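Local coordinates for mandelate racemase / muconate lactonizing enzyme family protein (Agrobacterium tumefaciens, PDB 4DXK) that belongs to the mandelate racemase branch of the enolase superfamily and may act as a racemase or lyase on a substrate not yet established, at residues L18-H23 with N84-I89; L59-L64 with D93-A98; T4-V9 with E47-R52. All coordinates share one frame; numbering follows the deposited sequence.

All three contacts lie in the N-terminal capping domain of the enolase fold, where an antiparallel sheet packs against helices, and all fall on the same side of the chain's centre. Interactions 1 and 3, with centres about 9 Å apart, start from neighbouring strands, 17-24 and 3-11, and lead to helices 79-99 and 38-53. Interaction 2 joins the turn before helix 61-68 and that helix's first residue to a later part of helix 79-99, its centre about 12 Å from that of interaction 1 and about 16 Å from that of interaction 3. Along the chain interaction 3 closes before interaction 2 opens, whereas interaction 1 interleaves with both, and together the contacts bring strands and helices distant in sequence into one domain.

Interaction 1. Residues L18-H23 with N84-I89; sequences LWVLVH and NSAFDI
Val20 meets Ala86 where strand 17-24 packs against helix 79-99, and the valine can be followed outward atom by atom. Its CB points at the helix and already lies 4.2 Å from Ala86 CB. From there the side chain forks. CG2, on the side of the backbone N, goes on to the alanine methyl, with Val20 CG2 and Ala86 CB 3.7 Å apart. CG1, held anti to the backbone N (chi1 174°), takes the other direction and comes within 4.4 Å of Phe87 CA. This is the sheet-on-helix packing of the enolase-type N-terminal domain: alternate strand residues face the helix, so the next one to do so is Val22. The axes of segments 18-23 and 84-89 approach to 7.9 Å, crossing at -48°, a close approach that suits the small Ala86 at the point where the backbones are nearest. Val22 uses CG2 as well, placing it 3.6 Å from Phe87 CD1 and almost as near CE1. The methyl comes obliquely to the ring near its CD1-CE1 bond, and the two side chains cross at about a right angle. On the helix 38-53 side, Phe87 also packs on Val53.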
ATOM      1  N   LEU A  18     -38.417   5.257 -23.141  1.00  9.83           N
ATOM      2  CA  LEU A  18     -38.713   6.675 -23.218  1.00  9.44           C
ATOM      3  C   LEU A  18     -37.900   7.283 -24.344  1.00  8.47           C
ATOM      4  O   LEU A  18     -36.686   7.065 -24.415  1.00  9.62           O
ATOM      5  CB  LEU A  18     -38.349   7.381 -21.906  1.00  9.54           C
ATOM      6  CG  LEU A  18     -38.604   8.891 -21.906  1.00  9.83           C
ATOM      7  CD1 LEU A  18     -40.092   9.179 -22.017  1.00 11.74           C
ATOM      8  CD2 LEU A  18     -38.032   9.575 -20.684  1.00 12.13           C
ATOM      9  N   TRP A  19     -38.556   8.049 -25.215  1.00  8.55           N
ATOM     10  CA  TRP A  19     -37.849   8.872 -26.193  1.00  8.61           C
ATOM     11  C   TRP A  19     -37.914  10.333 -25.793  1.00  8.51           C
ATOM     12  O   TRP A  19     -38.931  10.814 -25.266  1.00  9.28           O
ATOM     13  CB  TRP A  19     -38.384   8.654 -27.618  1.00  9.60           C
ATOM     14  CG  TRP A  19     -38.130   7.261 -28.039  1.00  9.81           C
ATOM     15  CD1 TRP A  19     -36.974   6.766 -28.567  1.00  9.31           C
ATOM     16  CD2 TRP A  19     -39.010   6.146 -27.877  1.00 11.81           C
ATOM     17  NE1 TRP A  19     -37.095   5.415 -28.788  1.00 10.47           N
ATOM     18  CE2 TRP A  19     -38.334   5.006 -28.360  1.00 10.94           C
ATOM     19  CE3 TRP A  19     -40.310   5.998 -27.379  1.00 12.02           C
ATOM     20  CZ2 TRP A  19     -38.915   3.734 -28.360  1.00 12.30           C
ATOM     21  CZ3 TRP A  19     -40.883   4.738 -27.380  1.00 13.27           C
ATOM     22  CH2 TRP A  19     -40.189   3.625 -27.870  1.00 13.88           C
ATOM     23  N   VAL A  20     -36.810  11.031 -26.024  1.00  9.12           N
ATOM     24  CA  VAL A  20     -36.721  12.461 -25.780  1.00  9.61           C
ATOM     25  C   VAL A  20     -36.363  13.112 -27.101  1.00 10.29           C
ATOM     26  O   VAL A  20     -35.354  12.756 -27.728  1.00 11.78           O
ATOM     27  CB  VAL A  20     -35.634  12.772 -24.729  1.00 10.56           C
ATOM     28  CG1 VAL A  20     -35.438  14.282 -24.570  1.00 12.22           C
ATOM     29  CG2 VAL A  20     -35.981  12.134 -23.396  1.00 11.36           C
ATOM     30  N   LEU A  21     -37.189  14.053 -27.535  1.00  9.91           N
ATOM     31  CA  LEU A  21     -36.972  14.760 -28.796  1.00 11.64           C
ATOM     32  C   LEU A  21     -36.688  16.220 -28.500  1.00 10.93           C
ATOM     33  O   LEU A  21     -37.456  16.892 -27.801  1.00 12.00           O
ATOM     34  CB  LEU A  21     -38.170  14.618 -29.738  1.00 13.64           C
ATOM     35  CG  LEU A  21     -38.324  13.252 -30.413  1.00 14.78           C
ATOM     36  CD1 LEU A  21     -38.907  12.221 -29.467  1.00 18.87           C
ATOM     37  CD2 LEU A  21     -39.168  13.359 -31.671  1.00 27.87           C
ATOM     38  N   VAL A  22     -35.561  16.699 -29.002  1.00  9.01           N
ATOM     39  CA  VAL A  22     -35.121  18.062 -28.757  1.00  9.14           C
ATOM     40  C   VAL A  22     -35.339  18.868 -30.035  1.00  9.07           C
ATOM     41  O   VAL A  22     -34.670  18.643 -31.052  1.00  9.76           O
ATOM     42  CB  VAL A  22     -33.637  18.095 -28.337  1.00  8.41           C
ATOM     43  CG1 VAL A  22     -33.181  19.529 -28.116  1.00 10.41           C
ATOM     44  CG2 VAL A  22     -33.421  17.279 -27.068  1.00 10.07           C
ATOM     45  N   HIS A  23     -36.309  19.777 -29.994  1.00  9.13           N
ATOM     46  CA  HIS A  23     -36.644  20.594 -31.154  1.00  8.88           C
ATOM     47  C   HIS A  23     -35.845  21.892 -31.110  1.00  8.73           C
ATOM     48  O   HIS A  23     -35.529  22.398 -30.027  1.00 10.05           O
ATOM     49  CB  HIS A  23     -38.135  20.923 -31.157  1.00 10.94           C
ATOM     50  CG  HIS A  23     -39.021  19.723 -31.236  1.00 11.90           C
ATOM     51  ND1 HIS A  23     -39.737  19.407 -32.369  1.00 15.46           N
ATOM     52  CD2 HIS A  23     -39.321  18.770 -30.324  1.00 11.58           C
ATOM     53  CE1 HIS A  23     -40.438  18.307 -32.152  1.00 16.33           C
ATOM     54  NE2 HIS A  23     -40.203  17.901 -30.917  1.00 13.59           N
ATOM     55  N   ASN A  84     -30.868  12.828 -18.398  1.00  8.24           N
ATOM     56  CA  ASN A  84     -29.741  13.580 -18.948  1.00  7.28           C
ATOM     57  C   ASN A  84     -29.096  12.860 -20.116  1.00  6.96           C
ATOM     58  O   ASN A  84     -28.666  13.481 -21.096  1.00  7.67           O
ATOM     59  CB  ASN A  84     -28.659  13.814 -17.891  1.00  9.38           C
ATOM     60  CG  ASN A  84     -29.108  14.718 -16.773  1.00  8.70           C
ATOM     61  OD1 ASN A  84     -30.135  15.387 -16.854  1.00  9.10           O
ATOM     62  ND2 ASN A  84     -28.313  14.746 -15.701  1.00 10.20           N
ATOM     63  N   SER A  85     -29.015  11.543 -20.012  1.00  7.16           N
ATOM     64  CA  SER A  85     -28.359  10.725 -21.028  1.00  7.81           C
ATOM     65  C   SER A  85     -29.165  10.687 -22.321  1.00  7.06           C
ATOM     66  O   SER A  85     -28.603  10.816 -23.413  1.00  7.94           O
ATOM     67  CB  SER A  85     -28.140   9.302 -20.506  1.00  8.06           C
ATOM     68  OG  SER A  85     -27.344   9.286 -19.328  1.00  7.80           O
ATOM     69  N   ALA A  86     -30.482  10.517 -22.205  1.00  7.39           N
ATOM     70  CA  ALA A  86     -31.347  10.552 -23.382  1.00  7.01           C
ATOM     71  C   ALA A  86     -31.234  11.907 -24.067  1.00  7.10           C
ATOM     72  O   ALA A  86     -31.123  11.989 -25.294  1.00  7.84           O
ATOM     73  CB  ALA A  86     -32.774  10.280 -22.986  1.00  9.72           C
ATOM     74  N   PHE A  87     -31.247  12.973 -23.270  1.00  7.46           N
ATOM     75  CA  PHE A  87     -31.080  14.327 -23.792  1.00  8.17           C
ATOM     76  C   PHE A  87     -29.749  14.489 -24.532  1.00  6.79           C
ATOM     77  O   PHE A  87     -29.706  15.042 -25.632  1.00  8.19           O
ATOM     78  CB  PHE A  87     -31.232  15.345 -22.650  1.00  8.59           C
ATOM     79  CG  PHE A  87     -31.005  16.771 -23.057  1.00  7.06           C
ATOM     80  CD1 PHE A  87     -31.962  17.457 -23.788  1.00  9.20           C
ATOM     81  CD2 PHE A  87     -29.834  17.424 -22.706  1.00  9.36           C
ATOM     82  CE1 PHE A  87     -31.748  18.768 -24.165  1.00  9.56           C
ATOM     83  CE2 PHE A  87     -29.619  18.743 -23.081  1.00  9.32           C
ATOM     84  CZ  PHE A  87     -30.575  19.408 -23.804  1.00  9.70           C
ATOM     85  N   ASP A  88     -28.669  13.980 -23.946  1.00  7.05           N
ATOM     86  CA  ASP A  88     -27.348  14.069 -24.561  1.00  7.18           C
ATOM     87  C   ASP A  88     -27.303  13.370 -25.923  1.00  6.81           C
ATOM     88  O   ASP A  88     -26.730  13.892 -26.884  1.00  7.68           O
ATOM     89  CB  ASP A  88     -26.297  13.487 -23.617  1.00  7.21           C
ATOM     90  CG  ASP A  88     -24.893  13.594 -24.173  1.00  7.45           C
ATOM     91  OD1 ASP A  88     -24.322  14.702 -24.116  1.00  8.33           O
ATOM     92  OD2 ASP A  88     -24.374  12.563 -24.665  1.00  8.11           O
ATOM     93  N   ILE A  89     -27.908  12.192 -26.018  1.00  6.91           N
ATOM     94  CA  ILE A  89     -27.957  11.469 -27.284  1.00  7.73           C
ATOM     95  C   ILE A  89     -28.642  12.340 -28.353  1.00  7.27           C
ATOM     96  O   ILE A  89     -28.178  12.448 -29.494  1.00  7.36           O
ATOM     97  CB  ILE A  89     -28.644  10.084 -27.131  1.00  8.21           C
ATOM     98  CG1 ILE A  89     -27.808   9.182 -26.218  1.00  8.67           C
ATOM     99  CG2 ILE A  89     -28.842   9.429 -28.493  1.00  9.42           C
ATOM    100  CD1 ILE A  89     -28.557   7.960 -25.704  1.00 10.21           C
TER

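Interaction 2. Residues L59-L64 with D93-A98; sequences LQIDLL and DIFGKA
The turn leading into helix 61-68 packs against the last turns of helix 79-99, a junction within the helical layer of the enolase-type N-terminal domain where Leu59 and Ile61 both reach the ring of Phe95. Leu59 uses one branch: its CD2 stands 4.0 Å from Phe95 CD1 and equally near Phe95 CA, thus touching the root of the side chain as well as the ring. Leucine and phenylalanine cross at about a right angle. Ile61 arrives by the end of its longer branch, with CD1 3.7 Å from Phe95 CD2 and 4.0 Å from Phe95 CB. Phe95 carries its ring anti to the backbone N (chi1 -175°), which extends it from helix 79-99 so that both methyls lie on the same side of its plane, one near each ortho carbon; both approach the ring obliquely.

The backbone between them turns tightly. Gln60 is the centre of an inverse gamma turn, closed by a weak hydrogen bond from Ile61 N to Leu59 O, and is also the N-cap residue of helix 61-68. This tight turn is consistent with the residues on either side of Gln60 reaching one aromatic ring, while Gln60 itself is directed elsewhere, its NE2 bonding to Phe110 O of a second subunit. Leu59 O accepts a bond from Gln105 NE2 of that same neighbouring subunit, and Phe95 packs against the same glutamine, so the junction borders a subunit interface. Within the chain, Ile61 also leans on Leu91 and Trp92, earlier on helix 79-99.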
ATOM      1  N   LEU A  59     -25.530  23.014 -29.552  1.00  9.15           N
ATOM      2  CA  LEU A  59     -24.196  22.601 -29.989  1.00  9.50           C
ATOM      3  C   LEU A  59     -23.143  22.670 -28.880  1.00  8.46           C
ATOM      4  O   LEU A  59     -22.042  22.135 -29.046  1.00  8.97           O
ATOM      5  CB  LEU A  59     -23.727  23.423 -31.195  1.00 11.18           C
ATOM      6  CG  LEU A  59     -24.542  23.310 -32.481  1.00 16.51           C
ATOM      7  CD1 LEU A  59     -23.891  24.122 -33.601  1.00 18.21           C
ATOM      8  CD2 LEU A  59     -24.699  21.860 -32.882  1.00 19.06           C
ATOM      9  N   GLN A  60     -23.445  23.345 -27.772  1.00  8.41           N
ATOM     10  CA  GLN A  60     -22.515  23.375 -26.636  1.00  8.85           C
ATOM     11  C   GLN A  60     -22.704  22.113 -25.808  1.00  7.93           C
ATOM     12  O   GLN A  60     -23.213  22.157 -24.686  1.00  8.70           O
ATOM     13  CB  GLN A  60     -22.747  24.624 -25.790  1.00  9.03           C
ATOM     14  CG  GLN A  60     -22.492  25.931 -26.545  1.00 10.24           C
ATOM     15  CD  GLN A  60     -22.744  27.140 -25.689  1.00 11.19           C
ATOM     16  OE1 GLN A  60     -23.889  27.469 -25.390  1.00 13.92           O
ATOM     17  NE2 GLN A  60     -21.678  27.799 -25.256  1.00 14.08           N
ATOM     18  N   ILE A  61     -22.334  20.971 -26.382  1.00  7.59           N
ATOM     19  CA  ILE A  61     -22.700  19.674 -25.815  1.00  7.70           C
ATOM     20  C   ILE A  61     -22.034  19.409 -24.468  1.00  8.19           C
ATOM     21  O   ILE A  61     -22.697  19.053 -23.494  1.00  8.84           O
ATOM     22  CB  ILE A  61     -22.435  18.517 -26.804  1.00  7.42           C
ATOM     23  CG1 ILE A  61     -23.258  18.718 -28.080  1.00  9.23           C
ATOM     24  CG2 ILE A  61     -22.762  17.166 -26.162  1.00  9.33           C
ATOM     25  CD1 ILE A  61     -23.154  17.562 -29.074  1.00 10.50           C
ATOM     26  N   ASP A  62     -20.720  19.593 -24.406  1.00  8.02           N
ATOM     27  CA  ASP A  62     -19.999  19.387 -23.154  1.00  8.26           C
ATOM     28  C   ASP A  62     -20.519  20.314 -22.061  1.00  8.32           C
ATOM     29  O   ASP A  62     -20.649  19.910 -20.901  1.00  8.98           O
ATOM     30  CB  ASP A  62     -18.498  19.598 -23.354  1.00 10.06           C
ATOM     31  CG  ASP A  62     -17.835  18.414 -24.021  1.00 10.00           C
ATOM     32  OD1 ASP A  62     -18.137  17.257 -23.649  1.00 11.53           O
ATOM     33  OD2 ASP A  62     -17.008  18.631 -24.927  1.00 11.44           O
ATOM     34  N   LEU A  63     -20.839  21.551 -22.425  1.00  8.05           N
ATOM     35  CA  LEU A  63     -21.350  22.509 -21.450  1.00  8.90           C
ATOM     36  C   LEU A  63     -22.735  22.104 -20.930  1.00  8.98           C
ATOM     37  O   LEU A  63     -22.997  22.151 -19.725  1.00  8.75           O
ATOM     38  CB  LEU A  63     -21.411  23.911 -22.057  1.00  9.64           C
ATOM     39  CG  LEU A  63     -21.928  25.014 -21.133  1.00  9.95           C
ATOM     40  CD1 LEU A  63     -21.011  25.181 -19.928  1.00 13.34           C
ATOM     41  CD2 LEU A  63     -22.089  26.322 -21.895  1.00 12.80           C
ATOM     42  N   LEU A  64     -23.623  21.697 -21.831  1.00  8.85           N
ATOM     43  CA  LEU A  64     -24.956  21.261 -21.423  1.00  8.75           C
ATOM     44  C   LEU A  64     -24.884  20.016 -20.542  1.00  8.93           C
ATOM     45  O   LEU A  64     -25.649  19.905 -19.580  1.00  8.55           O
ATOM     46  CB  LEU A  64     -25.859  21.030 -22.639  1.00  8.59           C
ATOM     47  CG  LEU A  64     -26.437  22.318 -23.234  1.00  8.79           C
ATOM     48  CD1 LEU A  64     -26.984  22.102 -24.647  1.00 11.35           C
ATOM     49  CD2 LEU A  64     -27.532  22.889 -22.327  1.00 12.44           C
ATOM     50  N   ASP A  93     -27.329  13.775 -32.077  1.00  7.81           N
ATOM     51  CA  ASP A  93     -28.132  13.652 -33.294  1.00  7.65           C
ATOM     52  C   ASP A  93     -28.288  15.023 -33.977  1.00  8.64           C
ATOM     53  O   ASP A  93     -28.073  15.134 -35.182  1.00  8.69           O
ATOM     54  CB  ASP A  93     -29.488  13.047 -32.923  1.00  8.65           C
ATOM     55  CG  ASP A  93     -30.295  12.583 -34.121  1.00  8.74           C
ATOM     56  OD1 ASP A  93     -29.721  12.097 -35.130  1.00  9.61           O
ATOM     57  OD2 ASP A  93     -31.537  12.702 -34.019  1.00  9.43           O
ATOM     58  N   ILE A  94     -28.620  16.064 -33.212  1.00  7.98           N
ATOM     59  CA  ILE A  94     -28.693  17.421 -33.767  1.00  8.60           C
ATOM     60  C   ILE A  94     -27.359  17.850 -34.378  1.00  7.63           C
ATOM     61  O   ILE A  94     -27.325  18.385 -35.478  1.00  9.00           O
ATOM     62  CB  ILE A  94     -29.114  18.445 -32.688  1.00  8.60           C
ATOM     63  CG1 ILE A  94     -30.595  18.284 -32.358  1.00  9.50           C
ATOM     64  CG2 ILE A  94     -28.821  19.879 -33.123  1.00 10.46           C
ATOM     65  CD1 ILE A  94     -30.998  18.931 -31.060  1.00  9.57           C
ATOM     66  N   PHE A  95     -26.263  17.623 -33.658  1.00  7.94           N
ATOM     67  CA  PHE A  95     -24.937  18.033 -34.110  1.00  8.53           C
ATOM     68  C   PHE A  95     -24.613  17.328 -35.440  1.00  7.58           C
ATOM     69  O   PHE A  95     -24.130  17.960 -36.385  1.00  9.24           O
ATOM     70  CB  PHE A  95     -23.943  17.691 -32.988  1.00  8.77           C
ATOM     71  CG  PHE A  95     -22.509  18.143 -33.213  1.00  9.15           C
ATOM     72  CD1 PHE A  95     -22.163  19.097 -34.154  1.00 10.87           C
ATOM     73  CD2 PHE A  95     -21.504  17.592 -32.424  1.00  9.66           C
ATOM     74  CE1 PHE A  95     -20.827  19.478 -34.310  1.00 11.05           C
ATOM     75  CE2 PHE A  95     -20.179  17.967 -32.583  1.00 11.60           C
ATOM     76  CZ  PHE A  95     -19.849  18.912 -33.519  1.00 10.73           C
ATOM     77  N   GLY A  96     -24.928  16.040 -35.540  1.00  7.86           N
ATOM     78  CA  GLY A  96     -24.732  15.314 -36.784  1.00  9.41           C
ATOM     79  C   GLY A  96     -25.564  15.864 -37.932  1.00  8.53           C
ATOM     80  O   GLY A  96     -25.071  16.074 -39.044  1.00  9.18           O
ATOM     81  N   LYS A  97     -26.836  16.117 -37.670  1.00  8.77           N
ATOM     82  CA  LYS A  97     -27.684  16.700 -38.702  1.00  9.57           C
ATOM     83  C   LYS A  97     -27.202  18.087 -39.126  1.00  9.91           C
ATOM     84  O   LYS A  97     -27.246  18.423 -40.316  1.00 11.91           O
ATOM     85  CB  LYS A  97     -29.134  16.751 -38.244  1.00 10.72           C
ATOM     86  CG  LYS A  97     -29.748  15.386 -38.103  1.00 11.33           C
ATOM     87  CD  LYS A  97     -31.190  15.498 -37.649  1.00 14.76           C
ATOM     88  CE  LYS A  97     -31.755  14.143 -37.311  1.00 13.06           C
ATOM     89  NZ  LYS A  97     -33.193  14.206 -36.955  1.00 12.58           N
ATOM     90  N   ALA A  98     -26.750  18.898 -38.174  1.00 10.36           N
ATOM     91  CA  ALA A  98     -26.295  20.259 -38.476  1.00 10.79           C
ATOM     92  C   ALA A  98     -25.049  20.257 -39.352  1.00 12.24           C
ATOM     93  O   ALA A  98     -24.815  21.197 -40.118  1.00 14.87           O
ATOM     94  CB  ALA A  98     -26.029  21.029 -37.190  1.00 13.24           C
TER

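Interaction 3. Residues T4-V9 with E47-R52; sequences TKLETV and EYIAPR
Apolar packing makes the whole of the contact between Leu6 and helix 38-53, and a single methyl, CD1, does the touching from the leucine side. Leu6 points from strand 3-11 toward the helix, with CG anti to its carbonyl carbon (chi1 -69°), and its CD1 comes to rest against the backbone between Ile49 and Ala50. Leu6 CD1 is 3.6 Å from Ala50 CA and just as close to Ala50 N, while the methyl carbon Ala50 CB lies slightly farther from it, at 3.9 Å. On the Ile49 side the short branch takes part: Ile49 CG2 is 3.7 Å from Leu6 CD1, with CB behind it. Beside the small Ala50 the leucine methyl rests on the helix backbone itself.

The strand is one of the inner members of the antiparallel sheet in the enolase-type N-terminal domain, and helix 38-53 packs on the face toward which Leu6 points. Leu6 also touches Phe87 of helix 79-99, as does Ile49, joining two helices over one strand residue. Just before Leu6 the pairing with strand 17-24 is uneven: Thr4 and Lys5 both face His23 in a classic beta bulge.

A polar and aromatic pairing within the helical segment joins Tyr48 and Arg52. The helix has a wider pi-type turn at 47-49, and Pro51 has no N-H to offer to the turn before it. Arg52 NH1 donates a hydrogen bond to Tyr48 O at 3.0 Å, with an N-H...O angle of 152°; the acceptor lies close to the guanidinium plane, while the donor is tilted 16° from the carbonyl plane. The same NH1 sits 3.3 Å above the centre of the Tyr48 ring, so Tyr48 meets the arginine with both its carbonyl oxygen and its ring face.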
ATOM      1  N   THR A   4     -35.996  24.894 -28.752  1.00 10.49           N
ATOM      2  CA  THR A   4     -37.303  25.517 -28.604  1.00 10.57           C
ATOM      3  C   THR A   4     -38.283  24.669 -27.806  1.00 12.08           C
ATOM      4  O   THR A   4     -39.164  25.209 -27.134  1.00 14.69           O
ATOM      5  CB  THR A   4     -37.933  25.789 -29.971  1.00 12.15           C
ATOM      6  OG1 THR A   4     -37.845  24.590 -30.750  1.00 14.32           O
ATOM      7  CG2 THR A   4     -37.218  26.939 -30.681  1.00 14.04           C
ATOM      8  N   LYS A   5     -38.207  23.349 -27.952  0.51 12.73           N
ATOM      9  CA  LYS A   5     -39.153  22.456 -27.277  0.51 12.71           C
ATOM     10  C   LYS A   5     -38.481  21.167 -26.846  0.51 10.19           C
ATOM     11  O   LYS A   5     -37.574  20.677 -27.517  0.51 12.66           O
ATOM     12  CB  LYS A   5     -40.319  22.077 -28.198  0.51 10.81           C
ATOM     13  CG  LYS A   5     -41.046  23.228 -28.847  0.51 14.23           C
ATOM     14  CD  LYS A   5     -41.983  22.737 -29.942  0.51 24.74           C
ATOM     15  CE  LYS A   5     -42.921  21.654 -29.433  0.51 28.59           C
ATOM     16  NZ  LYS A   5     -43.941  21.263 -30.457  0.51 34.31           N
ATOM     17  N   LEU A   6     -38.942  20.614 -25.731  1.00 10.95           N
ATOM     18  CA  LEU A   6     -38.588  19.259 -25.337  1.00 11.12           C
ATOM     19  C   LEU A   6     -39.836  18.415 -25.387  1.00 10.09           C
ATOM     20  O   LEU A   6     -40.860  18.757 -24.779  1.00 12.87           O
ATOM     21  CB  LEU A   6     -38.035  19.194 -23.918  1.00 16.08           C
ATOM     22  CG  LEU A   6     -36.681  19.798 -23.595  1.00 15.42           C
ATOM     23  CD1 LEU A   6     -36.189  19.256 -22.247  1.00 13.20           C
ATOM     24  CD2 LEU A   6     -35.674  19.533 -24.712  1.00 16.71           C
ATOM     25  N   GLU A   7     -39.756  17.306 -26.103  1.00 10.24           N
ATOM     26  CA  GLU A   7     -40.887  16.410 -26.279  1.00 11.96           C
ATOM     27  C   GLU A   7     -40.495  15.044 -25.734  1.00 12.93           C
ATOM     28  O   GLU A   7     -39.403  14.548 -26.022  1.00 14.82           O
ATOM     29  CB  GLU A   7     -41.241  16.316 -27.766  1.00 12.08           C
ATOM     30  CG  GLU A   7     -42.275  15.255 -28.103  1.00 14.62           C
ATOM     31  CD  GLU A   7     -42.529  15.142 -29.596  1.00 17.37           C
ATOM     32  OE1 GLU A   7     -41.774  15.740 -30.396  1.00 17.25           O
ATOM     33  OE2 GLU A   7     -43.489  14.449 -29.980  1.00 16.77           O
ATOM     34  N   THR A   8     -41.363  14.440 -24.935  1.00  9.92           N
ATOM     35  CA  THR A   8     -41.159  13.061 -24.528  1.00 10.18           C
ATOM     36  C   THR A   8     -42.238  12.185 -25.144  1.00  9.87           C
ATOM     37  O   THR A   8     -43.385  12.615 -25.302  1.00 10.75           O
ATOM     38  CB  THR A   8     -41.172  12.912 -23.008  1.00  9.71           C
ATOM     39  OG1 THR A   8     -42.317  13.587 -22.473  1.00 10.89           O
ATOM     40  CG2 THR A   8     -39.902  13.505 -22.402  1.00 11.13           C
ATOM     41  N   VAL A   9     -41.866  10.954 -25.487  1.00 10.15           N
ATOM     42  CA  VAL A   9     -42.768  10.008 -26.133  1.00 10.64           C
ATOM     43  C   VAL A   9     -42.665   8.673 -25.417  1.00 10.17           C
ATOM     44  O   VAL A   9     -41.559   8.185 -25.147  1.00 10.58           O
ATOM     45  CB  VAL A   9     -42.397   9.806 -27.616  1.00 11.35           C
ATOM     46  CG1 VAL A   9     -43.379   8.862 -28.299  1.00 14.16           C
ATOM     47  CG2 VAL A   9     -42.353  11.135 -28.345  1.00 14.74           C
ATOM     48  N   GLU A  47     -39.583  18.564 -15.557  1.00 10.44           N
ATOM     49  CA  GLU A  47     -39.431  19.293 -14.294  1.00 11.50           C
ATOM     50  C   GLU A  47     -38.071  19.987 -14.200  1.00 10.33           C
ATOM     51  O   GLU A  47     -37.976  21.122 -13.720  1.00 11.71           O
ATOM     52  CB  GLU A  47     -39.622  18.354 -13.086  1.00 12.40           C
ATOM     53  CG  GLU A  47     -39.541  19.057 -11.708  1.00 14.39           C
ATOM     54  CD  GLU A  47     -39.742  18.122 -10.502  1.00 12.43           C
ATOM     55  OE1 GLU A  47     -39.277  16.966 -10.551  1.00 13.11           O
ATOM     56  OE2 GLU A  47     -40.349  18.548  -9.492  1.00 14.22           O
ATOM     57  N   TYR A  48     -37.025  19.305 -14.660  1.00 10.38           N
ATOM     58  CA  TYR A  48     -35.642  19.717 -14.412  1.00  9.34           C
ATOM     59  C   TYR A  48     -34.888  20.138 -15.675  1.00  9.46           C
ATOM     60  O   TYR A  48     -34.270  21.204 -15.708  1.00 10.98           O
ATOM     61  CB  TYR A  48     -34.880  18.582 -13.715  1.00 10.33           C
ATOM     62  CG  TYR A  48     -33.547  19.013 -13.146  1.00 10.82           C
ATOM     63  CD1 TYR A  48     -32.380  18.969 -13.905  1.00 11.01           C
ATOM     64  CD2 TYR A  48     -33.462  19.479 -11.842  1.00 13.11           C
ATOM     65  CE1 TYR A  48     -31.168  19.376 -13.380  1.00 11.66           C
ATOM     66  CE2 TYR A  48     -32.259  19.887 -11.304  1.00 14.04           C
ATOM     67  CZ  TYR A  48     -31.117  19.829 -12.074  1.00 13.95           C
ATOM     68  OH  TYR A  48     -29.928  20.245 -11.518  1.00 15.54           O
ATOM     69  N   ILE A  49     -34.920  19.306 -16.713  1.00  8.37           N
ATOM     70  CA  ILE A  49     -34.149  19.617 -17.913  1.00  9.55           C
ATOM     71  C   ILE A  49     -34.746  20.806 -18.671  1.00  8.43           C
ATOM     72  O   ILE A  49     -34.029  21.755 -19.003  1.00 10.09           O
ATOM     73  CB  ILE A  49     -33.982  18.407 -18.861  1.00  7.99           C
ATOM     74  CG1 ILE A  49     -33.292  17.249 -18.137  1.00  9.51           C
ATOM     75  CG2 ILE A  49     -33.184  18.811 -20.093  1.00 10.13           C
ATOM     76  CD1 ILE A  49     -32.971  16.068 -19.033  1.00  9.86           C
ATOM     77  N   ALA A  50     -36.049  20.764 -18.931  1.00  8.98           N
ATOM     78  CA  ALA A  50     -36.696  21.799 -19.738  1.00 10.48           C
ATOM     79  C   ALA A  50     -36.404  23.247 -19.304  1.00 10.92           C
ATOM     80  O   ALA A  50     -35.976  24.048 -20.135  1.00 11.32           O
ATOM     81  CB  ALA A  50     -38.191  21.543 -19.834  1.00 12.45           C
ATOM     82  N   PRO A  51     -36.603  23.589 -18.015  1.00 10.65           N
ATOM     83  CA  PRO A  51     -36.338  24.994 -17.669  1.00 11.69           C
ATOM     84  C   PRO A  51     -34.869  25.385 -17.821  1.00 11.68           C
ATOM     85  O   PRO A  51     -34.574  26.579 -17.948  1.00 14.23           O
ATOM     86  CB  PRO A  51     -36.783  25.096 -16.203  1.00 14.96           C
ATOM     87  CG  PRO A  51     -36.772  23.698 -15.693  1.00 19.36           C
ATOM     88  CD  PRO A  51     -37.139  22.834 -16.867  1.00 12.98           C
ATOM     89  N   ARG A  52     -33.963  24.410 -17.819  1.00 10.54           N
ATOM     90  CA  ARG A  52     -32.543  24.694 -17.952  1.00 11.38           C
ATOM     91  C   ARG A  52     -32.046  24.741 -19.392  1.00 13.71           C
ATOM     92  O   ARG A  52     -30.957  25.258 -19.650  1.00 15.93           O
ATOM     93  CB  ARG A  52     -31.724  23.670 -17.174  1.00 12.95           C
ATOM     94  CG  ARG A  52     -31.833  23.867 -15.683  1.00 12.39           C
ATOM     95  CD  ARG A  52     -31.242  22.709 -14.903  1.00 13.82           C
ATOM     96  NE  ARG A  52     -31.248  22.994 -13.470  1.00 16.62           N
ATOM     97  CZ  ARG A  52     -32.327  22.940 -12.700  1.00 17.35           C
ATOM     98  NH1 ARG A  52     -33.502  22.593 -13.208  1.00 18.60           N
ATOM     99  NH2 ARG A  52     -32.234  23.226 -11.405  1.00 22.30           N
TER